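Local structure of putative lipoate-protein ligase A subunit 2 (Thermoplasma acidophilum DSM 1728, 3R07) at residues B[66-69]-B[70-74]; B[41-44]-B[45-48]. The protein is a putative second subunit of a lipoate-protein ligase, a small alpha+beta protein of the bacterial lipoate protein ligase C-terminal family. All blocks are in the same frame, centred on the assembly; numbering follows the deposited sequence.

Contact 1: B[66-69]-B[70-74]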
ATOM      1  N   ILE B  66      -1.538 -24.044   7.523  1.00 79.76           N
ATOM      2  CA  ILE B  66      -2.017 -23.053   6.559  1.00 79.46           C
ATOM      3  C   ILE B  66      -3.554 -23.087   6.453  1.00 79.73           C
ATOM      4  O   ILE B  66      -4.234 -22.057   6.670  1.00 79.68           O
ATOM      5  CB  ILE B  66      -1.341 -23.210   5.167  1.00 79.19           C
ATOM      6  CG1 ILE B  66      -0.078 -22.356   5.042  1.00 78.76           C
ATOM      7  CG2 ILE B  66      -2.248 -22.710   4.062  1.00 79.55           C
ATOM      8  CD1 ILE B  66       0.647 -22.080   6.323  1.00 79.12           C
ATOM      9  N   ARG B  67      -4.082 -24.281   6.144  1.00 79.46           N
ATOM     10  CA  ARG B  67      -5.514 -24.510   5.967  1.00 78.86           C
ATOM     11  C   ARG B  67      -6.270 -24.182   7.242  1.00 77.91           C
ATOM     12  O   ARG B  67      -7.349 -23.600   7.175  1.00 77.90           O
ATOM     13  CB  ARG B  67      -5.800 -25.948   5.511  1.00 78.89           C
ATOM     14  CG  ARG B  67      -5.139 -26.335   4.181  1.00 79.73           C
ATOM     15  CD  ARG B  67      -5.738 -27.633   3.583  1.00 80.41           C
ATOM     16  NE  ARG B  67      -4.830 -28.334   2.653  1.00 83.71           N
ATOM     17  CZ  ARG B  67      -4.499 -27.917   1.421  1.00 84.69           C
ATOM     18  NH1 ARG B  67      -4.977 -26.774   0.929  1.00 84.85           N
ATOM     19  NH2 ARG B  67      -3.669 -28.644   0.675  1.00 84.16           N
ATOM     20  N   ASP B  68      -5.699 -24.535   8.393  1.00 77.01           N
ATOM     21  CA  ASP B  68      -6.293 -24.190   9.697  1.00 76.59           C
ATOM     22  C   ASP B  68      -6.480 -22.678   9.802  1.00 76.06           C
ATOM     23  O   ASP B  68      -7.620 -22.204   9.910  1.00 76.06           O
ATOM     24  CB  ASP B  68      -5.439 -24.743  10.863  1.00 76.74           C
ATOM     25  CG  ASP B  68      -5.639 -23.981  12.196  1.00 77.95           C
ATOM     26  OD1 ASP B  68      -6.133 -22.832  12.196  1.00 79.93           O
ATOM     27  OD2 ASP B  68      -5.269 -24.521  13.265  1.00 78.56           O
ATOM     28  N   PHE B  69      -5.346 -21.963   9.779  1.00 75.10           N
ATOM     29  CA  PHE B  69      -5.212 -20.499   9.767  1.00 74.15           C
ATOM     30  C   PHE B  69      -6.287 -19.784   8.955  1.00 74.22           C
ATOM     31  O   PHE B  69      -7.002 -18.926   9.487  1.00 73.58           O
ATOM     32  CB  PHE B  69      -3.819 -20.178   9.210  1.00 73.99           C
ATOM     33  CG  PHE B  69      -3.517 -18.715   9.023  1.00 71.92           C
ATOM     34  CD1 PHE B  69      -3.353 -17.875  10.115  1.00 69.87           C
ATOM     35  CD2 PHE B  69      -3.326 -18.204   7.747  1.00 70.62           C
ATOM     36  CE1 PHE B  69      -3.043 -16.551   9.944  1.00 68.93           C
ATOM     37  CE2 PHE B  69      -3.018 -16.875   7.564  1.00 70.56           C
ATOM     38  CZ  PHE B  69      -2.874 -16.044   8.671  1.00 70.72           C
ATOM     39  N   TYR B  70      -6.383 -20.141   7.675  1.00 74.29           N
ATOM     40  CA  TYR B  70      -7.460 -19.680   6.809  1.00 75.01           C
ATOM     41  C   TYR B  70      -8.902 -19.993   7.322  1.00 76.07           C
ATOM     42  O   TYR B  70      -9.790 -19.134   7.239  1.00 76.65           O
ATOM     43  CB  TYR B  70      -7.255 -20.217   5.398  1.00 74.42           C
ATOM     44  CG  TYR B  70      -6.301 -19.410   4.543  1.00 74.43           C
ATOM     45  CD1 TYR B  70      -6.782 -18.492   3.609  1.00 74.78           C
ATOM     46  CD2 TYR B  70      -4.920 -19.576   4.643  1.00 74.95           C
ATOM     47  CE1 TYR B  70      -5.915 -17.749   2.803  1.00 74.09           C
ATOM     48  CE2 TYR B  70      -4.035 -18.830   3.837  1.00 73.46           C
ATOM     49  CZ  TYR B  70      -4.544 -17.922   2.922  1.00 73.74           C
ATOM     50  OH  TYR B  70      -3.699 -17.183   2.116  1.00 73.35           O
ATOM     51  N   ASN B  71      -9.137 -21.195   7.856  1.00 76.78           N
ATOM     52  CA  ASN B  71     -10.449 -21.539   8.443  1.00 77.39           C
ATOM     53  C   ASN B  71     -10.835 -20.725   9.693  1.00 77.53           C
ATOM     54  O   ASN B  71     -11.956 -20.866  10.202  1.00 77.68           O
ATOM     55  CB  ASN B  71     -10.555 -23.044   8.750  1.00 77.45           C
ATOM     56  CG  ASN B  71     -10.317 -23.906   7.531  1.00 78.29           C
ATOM     57  OD1 ASN B  71     -10.630 -23.525   6.401  1.00 78.89           O
ATOM     58  ND2 ASN B  71      -9.742 -25.078   7.752  1.00 79.32           N
ATOM     59  N   GLN B  72      -9.920 -19.894  10.199  1.00 77.35           N
ATOM     60  CA  GLN B  72     -10.293 -18.913  11.228  1.00 77.56           C
ATOM     61  C   GLN B  72     -10.791 -17.630  10.577  1.00 77.10           C
ATOM     62  O   GLN B  72     -11.079 -16.660  11.266  1.00 76.96           O
ATOM     63  CB  GLN B  72      -9.145 -18.616  12.194  1.00 77.74           C
ATOM     64  CG  GLN B  72      -8.900 -19.714  13.216  1.00 79.47           C
ATOM     65  CD  GLN B  72      -7.438 -19.802  13.625  1.00 81.51           C
ATOM     66  OE1 GLN B  72      -7.002 -19.159  14.585  1.00 81.98           O
ATOM     67  NE2 GLN B  72      -6.671 -20.606  12.893  1.00 81.84           N
ATOM     68  N   GLY B  73     -10.879 -17.648   9.244  1.00 76.87           N
ATOM     69  CA  GLY B  73     -11.460 -16.561   8.454  1.00 76.51           C
ATOM     70  C   GLY B  73     -10.522 -15.396   8.201  1.00 76.27           C
ATOM     71  O   GLY B  73     -10.752 -14.301   8.704  1.00 76.37           O
ATOM     72  N   VAL B  74      -9.471 -15.634   7.416  1.00 75.78           N
ATOM     73  CA  VAL B  74      -8.495 -14.600   7.081  1.00 75.32           C
ATOM     74  C   VAL B  74      -8.648 -14.243   5.597  1.00 75.21           C
ATOM     75  O   VAL B  74      -8.795 -15.127   4.754  1.00 75.33           O
ATOM     76  CB  VAL B  74      -7.042 -15.044   7.464  1.00 75.36           C
ATOM     77  CG1 VAL B  74      -5.987 -14.079   6.939  1.00 75.40           C
ATOM     78  CG2 VAL B  74      -6.899 -15.157   8.986  1.00 75.57           C
TER

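Contact 2: B[41-44]-B[45-48]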
ATOM      1  N   MET B  41      -3.696  -8.581   3.898  1.00 45.60           N
ATOM      2  CA  MET B  41      -4.110  -9.584   4.831  1.00 47.62           C
ATOM      3  C   MET B  41      -4.876  -8.875   5.912  1.00 47.99           C
ATOM      4  O   MET B  41      -4.339  -7.980   6.590  1.00 48.02           O
ATOM      5  CB  MET B  41      -2.893 -10.283   5.429  1.00 47.19           C
ATOM      6  CG  MET B  41      -3.237 -11.378   6.422  1.00 47.73           C
ATOM      7  SD  MET B  41      -1.758 -12.243   6.997  1.00 52.19           S
ATOM      8  CE  MET B  41      -1.293 -13.287   5.608  1.00 48.06           C
ATOM      9  N   PHE B  42      -6.142  -9.276   6.066  1.00 48.84           N
ATOM     10  CA  PHE B  42      -6.992  -8.777   7.147  1.00 48.69           C
ATOM     11  C   PHE B  42      -7.534  -9.957   7.944  1.00 49.68           C
ATOM     12  O   PHE B  42      -7.978 -10.948   7.357  1.00 50.11           O
ATOM     13  CB  PHE B  42      -8.130  -7.925   6.593  1.00 47.71           C
ATOM     14  CG  PHE B  42      -7.697  -6.962   5.525  1.00 46.34           C
ATOM     15  CD1 PHE B  42      -7.347  -5.647   5.853  1.00 44.48           C
ATOM     16  CD2 PHE B  42      -7.623  -7.367   4.193  1.00 43.56           C
ATOM     17  CE1 PHE B  42      -6.929  -4.757   4.867  1.00 42.53           C
ATOM     18  CE2 PHE B  42      -7.206  -6.462   3.197  1.00 44.23           C
ATOM     19  CZ  PHE B  42      -6.859  -5.168   3.537  1.00 42.34           C
ATOM     20  N   PRO B  43      -7.485  -9.861   9.280  1.00 50.59           N
ATOM     21  CA  PRO B  43      -6.871  -8.724   9.977  1.00 52.07           C
ATOM     22  C   PRO B  43      -5.368  -8.617   9.668  1.00 53.09           C
ATOM     23  O   PRO B  43      -4.773  -9.577   9.201  1.00 53.66           O
ATOM     24  CB  PRO B  43      -7.135  -9.016  11.466  1.00 51.79           C
ATOM     25  CG  PRO B  43      -8.258  -9.993  11.470  1.00 51.58           C
ATOM     26  CD  PRO B  43      -8.066 -10.826  10.221  1.00 50.71           C
ATOM     27  N   GLU B  44      -4.768  -7.460   9.913  1.00 54.05           N
ATOM     28  CA  GLU B  44      -3.382  -7.240   9.511  1.00 54.67           C
ATOM     29  C   GLU B  44      -2.428  -8.022  10.427  1.00 55.51           C
ATOM     30  O   GLU B  44      -1.411  -8.548   9.972  1.00 55.31           O
ATOM     31  CB  GLU B  44      -3.043  -5.731   9.459  1.00 54.14           C
ATOM     32  CG  GLU B  44      -3.841  -4.907   8.421  1.00 54.46           C
ATOM     33  CD  GLU B  44      -5.235  -4.417   8.928  1.00 57.24           C
ATOM     34  OE1 GLU B  44      -5.777  -4.952   9.934  1.00 59.73           O
ATOM     35  OE2 GLU B  44      -5.803  -3.484   8.320  1.00 56.30           O
ATOM     36  N   ASP B  45      -2.760  -8.111  11.713  1.00 56.72           N
ATOM     37  CA  ASP B  45      -1.900  -8.826  12.660  1.00 58.09           C
ATOM     38  C   ASP B  45      -2.100 -10.345  12.669  1.00 57.63           C
ATOM     39  O   ASP B  45      -1.484 -11.044  13.457  1.00 57.26           O
ATOM     40  CB  ASP B  45      -1.989  -8.236  14.063  1.00 58.77           C
ATOM     41  CG  ASP B  45      -3.413  -8.129  14.561  1.00 63.46           C
ATOM     42  OD1 ASP B  45      -4.332  -7.873  13.733  1.00 67.65           O
ATOM     43  OD2 ASP B  45      -3.613  -8.282  15.796  1.00 67.64           O
ATOM     44  N   SER B  46      -2.932 -10.839  11.761  1.00 57.61           N
ATOM     45  CA  SER B  46      -2.964 -12.254  11.415  1.00 58.33           C
ATOM     46  C   SER B  46      -1.616 -12.788  10.896  1.00 58.76           C
ATOM     47  O   SER B  46      -1.345 -13.986  10.982  1.00 59.41           O
ATOM     48  CB  SER B  46      -4.034 -12.505  10.358  1.00 58.19           C
ATOM     49  OG  SER B  46      -5.317 -12.232  10.893  1.00 59.73           O
ATOM     50  N   ILE B  47      -0.785 -11.916  10.337  1.00 58.42           N
ATOM     51  CA  ILE B  47       0.553 -12.307   9.943  1.00 57.85           C
ATOM     52  C   ILE B  47       1.352 -12.796  11.147  1.00 58.50           C
ATOM     53  O   ILE B  47       2.157 -13.701  11.026  1.00 58.27           O
ATOM     54  CB  ILE B  47       1.305 -11.150   9.220  1.00 57.73           C
ATOM     55  CG1 ILE B  47       2.522 -11.688   8.459  1.00 56.01           C
ATOM     56  CG2 ILE B  47       1.679 -10.037  10.185  1.00 55.86           C
ATOM     57  CD1 ILE B  47       2.164 -12.658   7.332  1.00 54.36           C
ATOM     58  N   ASN B  48       1.135 -12.187  12.305  1.00 59.60           N
ATOM     59  CA  ASN B  48       1.816 -12.624  13.528  1.00 60.66           C
ATOM     60  C   ASN B  48       1.315 -13.966  14.045  1.00 61.56           C
ATOM     61  O   ASN B  48       2.061 -14.697  14.678  1.00 61.19           O
ATOM     62  CB  ASN B  48       1.654 -11.588  14.627  1.00 60.43           C
ATOM     63  CG  ASN B  48       2.252 -10.269  14.265  1.00 60.40           C
ATOM     64  OD1 ASN B  48       1.617  -9.237  14.426  1.00 59.84           O
ATOM     65  ND2 ASN B  48       3.484 -10.287  13.762  1.00 62.16           N
TER

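Contact 1: B[66-69]-B[70-74]
Phe-69 touches both Tyr-70 and Val-74 at the end of helix 62-70. Its CB lies beside the backbone N of Tyr-70. CG stands opposite the backbone N (chi1 176°), beside its own carbonyl carbon, on the side where Tyr-70 and Val-74 follow. From there CD2 meets Tyr-70 CD2 at 3.7 Å. The two rings form an offset edge-to-face pair, with the edge of Phe-69 toward the face of Tyr-70. Their centroids are 5.7 Å apart and their planes stand at 84°. Further out, CE2 and CZ reach Val-74. Phe-69 CZ lies 4.1 Å from Val-74 CG1, and Val-74 CG2 sits over one face of the ring, toward its rim.

On the other side of the tyrosine, Ile-66 runs alongside it. Ile-66 O lies at the edge of the Tyr-70 ring, in its plane, 3.3 Å from Tyr-70 CD2. The same oxygen accepts the nearly straight bond from Tyr-70 N (3.0 Å). Asn-71 N repeats this helical pattern with Arg-67 O at 3.1 Å. Then the spacing shortens. Gln-72 N bonds Phe-69 O at 3.2 Å, from well above the carbonyl plane, and Gly-73 N bonds Tyr-70 O at 2.7 Å.

Helix 83-88 covers Ile-66 and Tyr-70 through Phe-84. Helix 46-54 meets Phe-69 through Arg-49 and Leu-50. The whole is a helix C-terminus whose last bonds reach back three residues. Gly-73 (phi 81°) is the first residue to leave helical geometry, and Val-74 just beyond it lies against the Phe-69 ring.

Contact 2: B[41-44]-B[45-48]
Ser-46 OG lies over one face of the pyrrolidine ring of Pro-43. Its nearest ring atom is Pro-43 CD, at 3.2 Å. The carboxylate of Asp-45 comes to the rim of the same ring, with Asp-45 OD1 3.8 Å from Pro-43 CB. The peptide bond before Pro-43 is cis.

Ser-46 also closes back on the proline carbonyl. With chi1 at -65° the hydroxyl stays on the side of its own N-H, and both groups reach Pro-43 O. Both bonds are weak: Ser-46 N is 3.4 Å from Pro-43 O, and Ser-46 OG is 3.2 Å from it. Residues 43-46 form a type I beta turn, and this turn leads straight into helix 46-54. The next amide follows suit. Ile-47 N makes a long, weak but nearly straight bond to Glu-44 O (169°). Ile-47 CG2 packs against that same oxygen at 3.4 Å.

Met-41 covers the start of the helix from the preceding loop. Its chi1 and chi2 are extended and carry Met-41 SD to the helix start, 3.5 Å from Ile-47 N. The bend at chi3 (-75°) then turns the methyl toward Ile-47. Met-41 CE meets Ile-47 CD1 at 3.9 Å, and the two side chains cross at about a right angle. A chain of another protein in the assembly packs aromatic side chains on Met-41 and Glu-44, and a basic one on Ile-47.

Contact 2 comes first along the chain, and contact 1 follows. Contact 2 is the entry to helix 46-54, after the three-stranded antiparallel sheet. Contact 1 is the exit from helix 62-70, the next helix. Their centres are about 11 Å apart, and they touch directly. Phe-69 CE1 packs on Ser-46 O at 3.2 Å, while Val-74 CG1 lies 3.9 Å from Met-41 CG. The start of one helix thus rests on the end of the next. The loops join too, as Phe-42 shares a backbone hydrogen bond with Ile-75. Contact 2 borders the other protein of the assembly, whereas no other protein chain touches contact 1.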